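Local coordinates for protein beta-d-glucoside glucohydrolase (Hypocrea jecorina, PDB 3ZZ1) that probably hydrolyses terminal, non-reducing beta-D-glucosyl residues and releases beta-D-glucose, as a secreted family 3 beta-glucosidase of cellulose degradation, at residues 79-84 with 324-329; 72-77 with 505-510. One frame throughout, in Å; residues are numbered along the deposited sequence.

Interaction 1: 79-84 with 324-329; sequences VQAAST and RAIARD
Ala-81 and Ile-326 meet where helix 79-83 and helix 324-329 pass each other, the axes 8.3 Å apart at closest and their N-to-C directions 68° apart, with the two CA atoms separated by 5.8 Å. Ile-326 fills the crossing point. Its CG2 stands anti to its own backbone N and presses tip-first against the backbone of the other helix, 3.6 Å from Ala-81 N and next to Gln-80 O. The other branch runs on as a straight chain past Ala-81, bringing CD1 within 4.1 Å of Ala-81 CB. A third neighbour is the methyl group of Thr-84, whose CG2 comes obliquely against Ile-326 CG2 at 3.7 Å. Thr-84 can offer this methyl because its OG1 turns the other way (chi1 70°), back to Ala-81 O, to which it donates, while Asp-86 N donates to it.

The Gln-80 side chain slides past Ile-326 in the opposite direction, its CG lying against the methyl CG2. The chain then bends at chi2, and NE2 stops 3.5 Å from Ala-327 O without bonding to it; the buried amide is instead satisfied by Ala-503 O at NE2 and Leu-505 N at OE1. At the C-terminal ends the backbones close in, Thr-84 CA lying 3.6 Å from Asp-329 O. The Asp-329 carboxylate turns from the crossing and is gripped side-on by NE and NH2 of Arg-328.

No hydrogen bond joins the two segments; methyl and methylene groups pack on each other and on backbone. This is an oblique helix-helix crossing in which Ile-326 packs over the Ala-81 turn, flanked by Gln-80 and Thr-84, joining the N-terminal domain of the family 3 fold to the helix that leads into strand 332-336 of the second domain's sheet.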
ATOM      1  N   VAL A  79       3.690   1.733   1.135  1.00 10.12           N
ATOM      2  CA  VAL A  79       4.367   0.917   2.155  1.00 10.03           C
ATOM      3  C   VAL A  79       5.004   1.792   3.250  1.00  9.98           C
ATOM      4  O   VAL A  79       4.965   1.444   4.439  1.00  9.86           O
ATOM      5  CB  VAL A  79       5.380  -0.104   1.538  1.00 10.00           C
ATOM      6  CG1 VAL A  79       6.644   0.586   1.013  1.00 10.08           C
ATOM      7  CG2 VAL A  79       5.737  -1.199   2.547  1.00  9.65           C
ATOM      8  N   GLN A  80       5.550   2.939   2.844  1.00  9.82           N
ATOM      9  CA  GLN A  80       6.140   3.888   3.787  1.00  9.79           C
ATOM     10  C   GLN A  80       5.066   4.519   4.674  1.00  9.78           C
ATOM     11  O   GLN A  80       5.268   4.681   5.881  1.00  9.37           O
ATOM     12  CB  GLN A  80       6.944   4.964   3.053  1.00  9.65           C
ATOM     13  CG  GLN A  80       7.934   5.722   3.942  1.00  9.72           C
ATOM     14  CD  GLN A  80       9.111   4.863   4.396  1.00  9.68           C
ATOM     15  OE1 GLN A  80       9.234   3.701   4.013  1.00  9.38           O
ATOM     16  NE2 GLN A  80       9.987   5.445   5.206  1.00  9.84           N
ATOM     17  N   ALA A  81       3.926   4.858   4.070  1.00  9.96           N
ATOM     18  CA  ALA A  81       2.781   5.400   4.809  1.00 10.24           C
ATOM     19  C   ALA A  81       2.261   4.414   5.861  1.00 10.33           C
ATOM     20  O   ALA A  81       1.985   4.799   6.998  1.00 10.57           O
ATOM     21  CB  ALA A  81       1.670   5.818   3.848  1.00 10.12           C
ATOM     22  N   ALA A  82       2.141   3.144   5.487  1.00 10.42           N
ATOM     23  CA  ALA A  82       1.749   2.102   6.439  1.00 10.49           C
ATOM     24  C   ALA A  82       2.813   1.873   7.518  1.00 10.45           C
ATOM     25  O   ALA A  82       2.483   1.541   8.656  1.00 10.44           O
ATOM     26  CB  ALA A  82       1.447   0.812   5.717  1.00 10.34           C
ATOM     27  N   SER A  83       4.083   2.063   7.158  1.00 10.44           N
ATOM     28  CA  SER A  83       5.193   1.916   8.110  1.00 10.60           C
ATOM     29  C   SER A  83       5.186   2.968   9.223  1.00 10.74           C
ATOM     30  O   SER A  83       5.840   2.790  10.255  1.00 10.78           O
ATOM     31  CB  SER A  83       6.542   1.915   7.382  1.00 10.70           C
ATOM     32  OG  SER A  83       6.702   0.732   6.605  1.00 11.14           O
ATOM     33  N   THR A  84       4.454   4.061   9.009  1.00 10.77           N
ATOM     34  CA  THR A  84       4.255   5.070  10.051  1.00 11.08           C
ATOM     35  C   THR A  84       3.252   4.588  11.099  1.00 11.09           C
ATOM     36  O   THR A  84       3.300   5.022  12.256  1.00 11.25           O
ATOM     37  CB  THR A  84       3.753   6.427   9.487  1.00 11.09           C
ATOM     38  OG1 THR A  84       2.407   6.290   9.018  1.00 11.16           O
ATOM     39  CG2 THR A  84       4.645   6.930   8.357  1.00 11.19           C
ATOM     40  N   ARG A 324       7.876  14.535   3.793  1.00 12.38           N
ATOM     41  CA  ARG A 324       8.852  14.682   4.873  1.00 12.42           C
ATOM     42  C   ARG A 324       8.428  13.895   6.107  1.00 12.23           C
ATOM     43  O   ARG A 324       9.199  13.089   6.622  1.00 12.15           O
ATOM     44  CB  ARG A 324       9.042  16.168   5.223  1.00 12.53           C
ATOM     45  CG  ARG A 324       9.970  16.465   6.418  1.00 13.19           C
ATOM     46  CD  ARG A 324      11.429  16.229   6.057  1.00 13.69           C
ATOM     47  NE  ARG A 324      12.358  16.639   7.111  1.00 13.76           N
ATOM     48  CZ  ARG A 324      12.865  17.864   7.246  1.00 14.33           C
ATOM     49  NH1 ARG A 324      12.533  18.835   6.400  1.00 14.75           N
ATOM     50  NH2 ARG A 324      13.715  18.122   8.233  1.00 13.63           N
ATOM     51  N   ALA A 325       7.195  14.123   6.563  1.00 12.30           N
ATOM     52  CA  ALA A 325       6.680  13.472   7.770  1.00 12.19           C
ATOM     53  C   ALA A 325       6.650  11.949   7.651  1.00 12.01           C
ATOM     54  O   ALA A 325       7.081  11.247   8.567  1.00 12.10           O
ATOM     55  CB  ALA A 325       5.294  14.012   8.131  1.00 12.24           C
ATOM     56  N   ILE A 326       6.155  11.439   6.525  1.00 11.65           N
ATOM     57  CA  ILE A 326       6.024   9.992   6.350  1.00 11.15           C
ATOM     58  C   ILE A 326       7.371   9.318   6.092  1.00 11.26           C
ATOM     59  O   ILE A 326       7.657   8.261   6.661  1.00 11.37           O
ATOM     60  CB  ILE A 326       4.991   9.632   5.262  1.00 11.12           C
ATOM     61  CG1 ILE A 326       3.575   9.961   5.755  1.00 10.45           C
ATOM     62  CG2 ILE A 326       5.099   8.159   4.897  1.00 11.14           C
ATOM     63  CD1 ILE A 326       2.478   9.713   4.736  1.00  9.90           C
ATOM     64  N   ALA A 327       8.193   9.932   5.238  1.00 11.08           N
ATOM     65  CA  ALA A 327       9.561   9.474   5.005  1.00 10.83           C
ATOM     66  C   ALA A 327      10.329   9.386   6.318  1.00 10.92           C
ATOM     67  O   ALA A 327      11.144   8.484   6.506  1.00 10.70           O
ATOM     68  CB  ALA A 327      10.272  10.410   4.050  1.00 10.54           C
ATOM     69  N   ARG A 328      10.057  10.339   7.211  1.00 11.04           N
ATOM     70  CA  ARG A 328      10.687  10.430   8.530  1.00 11.16           C
ATOM     71  C   ARG A 328      10.114   9.401   9.503  1.00 11.06           C
ATOM     72  O   ARG A 328      10.859   8.615  10.091  1.00 10.88           O
ATOM     73  CB  ARG A 328      10.501  11.853   9.087  1.00 11.35           C
ATOM     74  CG  ARG A 328      11.129  12.115  10.445  1.00 11.97           C
ATOM     75  CD  ARG A 328      10.614  13.411  11.065  1.00 13.12           C
ATOM     76  NE  ARG A 328       9.197  13.329  11.428  1.00 13.95           N
ATOM     77  CZ  ARG A 328       8.276  14.235  11.109  1.00 13.79           C
ATOM     78  NH1 ARG A 328       8.614  15.324  10.436  1.00 13.43           N
ATOM     79  NH2 ARG A 328       7.012  14.053  11.475  1.00 14.16           N
ATOM     80  N   ASP A 329       8.788   9.404   9.660  1.00 11.13           N
ATOM     81  CA  ASP A 329       8.117   8.587  10.677  1.00 11.01           C
ATOM     82  C   ASP A 329       7.939   7.128  10.271  1.00 10.92           C
ATOM     83  O   ASP A 329       7.496   6.306  11.083  1.00 10.77           O
ATOM     84  CB  ASP A 329       6.760   9.199  11.060  1.00 11.08           C
ATOM     85  CG  ASP A 329       6.899  10.517  11.807  1.00 11.54           C
ATOM     86  OD1 ASP A 329       8.011  10.830  12.293  1.00 11.16           O
ATOM     87  OD2 ASP A 329       5.889  11.246  11.905  1.00 12.39           O
TER

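Interaction 2: 72-77 with 505-510; sequences STAFTP and LPSQES
The backbone N and O of Ala-74 are both bonded by consecutive side chains, Ser-507 and Gln-508. Ser-507 OG, anti to its own backbone N (chi1 -172°), gives a hydrogen bond to Ala-74 O at 2.6 Å, arriving from well above the carbonyl plane. Ala-74 N in turn donates to Gln-508 OE1 at 2.9 Å, with a moderately bent N-H...O angle of 146°; the Gln-508 chain, extended beyond CG, carries OE1 there. The Ala-74 methyl faces both polar atoms, 3.3 Å from Ser-507 OG and as close to Gln-508 OE1. The two backbones run in opposite directions, yet the bonds come from side chains, unlike the backbone pairing of a beta-sheet.

Farther along, Thr-76 CG2 lies 3.6 Å from Pro-506 O. The Pro-77 ring crosses Leu-505 at about a right angle, with Pro-77 CG touching Leu-505 CB at 3.7 Å and Pro-77 CD resting near the carbonyl oxygen of Leu-505.

The Gln-508 amide is fixed further by a water that accepts from NE2 and donates to Thr-73 OG1 at 2.7 Å; Glu-100 also holds that hydroxyl. Thr-73 CG2 sits over the centre of the Phe-75 ring, 3.8 Å above its plane, and also against Gln-508 NE2. The ring itself packs on Phe-96 and Ile-97 of helix 87-103 and on Val-323 of helix 320-329.

Both segments are irregular, buried and placed just ahead of helices: 72-77 leads from strand 58-60 into helix 78-83, and 505-510 leads from strand 497-502 into helix 510-518, with Pro-506 and Ser-510 against His-481 of strand 476-482.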
ATOM      1  N   SER A  72       4.178  18.219 -10.012  1.00 14.91           N
ATOM      2  CA  SER A  72       3.508  17.495  -8.937  1.00 14.70           C
ATOM      3  C   SER A  72       4.486  16.957  -7.900  1.00 14.27           C
ATOM      4  O   SER A  72       5.689  16.838  -8.158  1.00 14.07           O
ATOM      5  CB  SER A  72       2.678  16.347  -9.506  1.00 14.80           C
ATOM      6  OG  SER A  72       3.510  15.451 -10.225  1.00 15.80           O
ATOM      7  N   THR A  73       3.946  16.648  -6.725  1.00 13.55           N
ATOM      8  CA  THR A  73       4.700  16.033  -5.649  1.00 13.04           C
ATOM      9  C   THR A  73       4.829  14.531  -5.897  1.00 12.85           C
ATOM     10  O   THR A  73       3.887  13.884  -6.356  1.00 12.99           O
ATOM     11  CB  THR A  73       4.019  16.298  -4.279  1.00 12.99           C
ATOM     12  OG1 THR A  73       3.960  17.712  -4.035  1.00 12.42           O
ATOM     13  CG2 THR A  73       4.761  15.616  -3.133  1.00 12.28           C
ATOM     14  N   ALA A  74       6.013  13.999  -5.614  1.00 12.68           N
ATOM     15  CA  ALA A  74       6.230  12.565  -5.538  1.00 12.43           C
ATOM     16  C   ALA A  74       6.046  12.131  -4.086  1.00 12.44           C
ATOM     17  O   ALA A  74       6.954  12.275  -3.261  1.00 12.56           O
ATOM     18  CB  ALA A  74       7.622  12.212  -6.029  1.00 12.36           C
ATOM     19  N   PHE A  75       4.859  11.620  -3.768  1.00 11.94           N
ATOM     20  CA  PHE A  75       4.584  11.162  -2.413  1.00 11.61           C
ATOM     21  C   PHE A  75       5.299   9.844  -2.149  1.00 11.47           C
ATOM     22  O   PHE A  75       5.728   9.161  -3.084  1.00 11.59           O
ATOM     23  CB  PHE A  75       3.076  11.046  -2.167  1.00 11.61           C
ATOM     24  CG  PHE A  75       2.359  12.373  -2.174  1.00 11.41           C
ATOM     25  CD1 PHE A  75       1.868  12.908  -3.365  1.00 11.29           C
ATOM     26  CD2 PHE A  75       2.183  13.088  -0.992  1.00 11.24           C
ATOM     27  CE1 PHE A  75       1.207  14.131  -3.381  1.00 11.59           C
ATOM     28  CE2 PHE A  75       1.520  14.314  -0.992  1.00 11.67           C
ATOM     29  CZ  PHE A  75       1.034  14.841  -2.190  1.00 12.22           C
ATOM     30  N   THR A  76       5.460   9.507  -0.874  1.00 11.05           N
ATOM     31  CA  THR A  76       6.045   8.229  -0.503  1.00 10.75           C
ATOM     32  C   THR A  76       5.133   7.120  -1.013  1.00 10.64           C
ATOM     33  O   THR A  76       3.917   7.318  -1.093  1.00 10.41           O
ATOM     34  CB  THR A  76       6.197   8.086   1.026  1.00 10.59           C
ATOM     35  OG1 THR A  76       4.902   8.111   1.644  1.00 10.34           O
ATOM     36  CG2 THR A  76       7.062   9.211   1.596  1.00 10.70           C
ATOM     37  N   PRO A  77       5.714   5.961  -1.380  1.00 10.70           N
ATOM     38  CA  PRO A  77       4.914   4.766  -1.633  1.00 10.51           C
ATOM     39  C   PRO A  77       4.010   4.431  -0.449  1.00 10.29           C
ATOM     40  O   PRO A  77       4.314   4.798   0.693  1.00 10.22           O
ATOM     41  CB  PRO A  77       5.972   3.681  -1.786  1.00 10.40           C
ATOM     42  CG  PRO A  77       7.123   4.395  -2.396  1.00 10.83           C
ATOM     43  CD  PRO A  77       7.122   5.766  -1.783  1.00 10.63           C
ATOM     44  N   LEU A 505      11.144   3.527   1.748  1.00 11.20           N
ATOM     45  CA  LEU A 505      11.072   4.231   0.468  1.00 11.50           C
ATOM     46  C   LEU A 505      10.547   5.649   0.675  1.00 11.65           C
ATOM     47  O   LEU A 505       9.337   5.866   0.734  1.00 11.90           O
ATOM     48  CB  LEU A 505      10.211   3.465  -0.539  1.00 11.32           C
ATOM     49  CG  LEU A 505      10.631   2.040  -0.898  1.00 11.03           C
ATOM     50  CD1 LEU A 505       9.462   1.310  -1.521  1.00 10.13           C
ATOM     51  CD2 LEU A 505      11.859   2.014  -1.815  1.00 10.37           C
ATOM     52  N   PRO A 506      11.471   6.617   0.799  1.00 11.88           N
ATOM     53  CA  PRO A 506      11.170   7.968   1.275  1.00 12.02           C
ATOM     54  C   PRO A 506      10.768   8.987   0.208  1.00 12.09           C
ATOM     55  O   PRO A 506      10.378  10.110   0.547  1.00 12.16           O
ATOM     56  CB  PRO A 506      12.491   8.393   1.915  1.00 12.17           C
ATOM     57  CG  PRO A 506      13.521   7.689   1.110  1.00 11.83           C
ATOM     58  CD  PRO A 506      12.924   6.374   0.717  1.00 11.74           C
ATOM     59  N   SER A 507      10.873   8.608  -1.061  1.00 12.18           N
ATOM     60  CA  SER A 507      10.668   9.543  -2.172  1.00 12.24           C
ATOM     61  C   SER A 507      11.595  10.772  -2.064  1.00 12.27           C
ATOM     62  O   SER A 507      12.734  10.657  -1.590  1.00 12.12           O
ATOM     63  CB  SER A 507       9.196   9.947  -2.283  1.00 12.10           C
ATOM     64  OG  SER A 507       8.974  10.696  -3.457  1.00 12.26           O
ATOM     65  N   GLN A 508      11.093  11.935  -2.478  1.00 12.23           N
ATOM     66  CA  GLN A 508      11.893  13.160  -2.636  1.00 12.31           C
ATOM     67  C   GLN A 508      12.535  13.713  -1.357  1.00 12.34           C
ATOM     68  O   GLN A 508      13.484  14.495  -1.431  1.00 12.61           O
ATOM     69  CB  GLN A 508      11.050  14.252  -3.308  1.00 12.14           C
ATOM     70  CG  GLN A 508       9.869  14.731  -2.471  1.00 12.50           C
ATOM     71  CD  GLN A 508       8.800  15.431  -3.288  1.00 12.04           C
ATOM     72  OE1 GLN A 508       8.413  14.966  -4.364  1.00 12.40           O
ATOM     73  NE2 GLN A 508       8.297  16.540  -2.767  1.00 11.43           N
ATOM     74  N   GLU A 509      12.016  13.316  -0.198  1.00 12.44           N
ATOM     75  CA  GLU A 509      12.501  13.845   1.084  1.00 12.68           C
ATOM     76  C   GLU A 509      13.494  12.916   1.786  1.00 12.58           C
ATOM     77  O   GLU A 509      13.764  13.074   2.977  1.00 12.74           O
ATOM     78  CB  GLU A 509      11.323  14.184   2.011  1.00 12.39           C
ATOM     79  CG  GLU A 509      10.594  15.475   1.651  1.00 12.57           C
ATOM     80  CD  GLU A 509      11.433  16.734   1.868  1.00 12.43           C
ATOM     81  OE1 GLU A 509      12.194  16.803   2.854  1.00 12.45           O
ATOM     82  OE2 GLU A 509      11.325  17.665   1.048  1.00 13.21           O
ATOM     83  N   SER A 510      14.045  11.964   1.036  1.00 12.59           N
ATOM     84  CA  SER A 510      14.988  10.975   1.573  1.00 12.43           C
ATOM     85  C   SER A 510      15.969  11.524   2.619  1.00 12.44           C
ATOM     86  O   SER A 510      15.955  11.094   3.781  1.00 12.32           O
ATOM     87  CB  SER A 510      15.770  10.315   0.432  1.00 12.46           C
ATOM     88  OG  SER A 510      16.697   9.374   0.946  1.00 12.62           O
TER
HETATM   89  O   HOH W   1       6.359  18.601  -3.338  1.00 23.37           O

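Overall arrangement
Interactions 1 and 2 lie side by side, centres about 10 Å apart, in the buried seam between the N-terminal and C-terminal domains. The chain visits them in the order 72-77, 79-84, 324-329, 505-510, nesting interaction 1 inside the loop closed by interaction 2. Pro-77 joins them directly, as the N-cap of helix 78-83. Across the seam, Ile-326 CG2 meets Thr-76 OG1 at 3.3 Å and Ala-327 CB packs on Pro-506 O, so helix 320-329 lies against both loops where they meet. Together they tie sequence-distant parts of both domains into one continuous interface; in family 3 beta-glucosidases the active site lies between these domains.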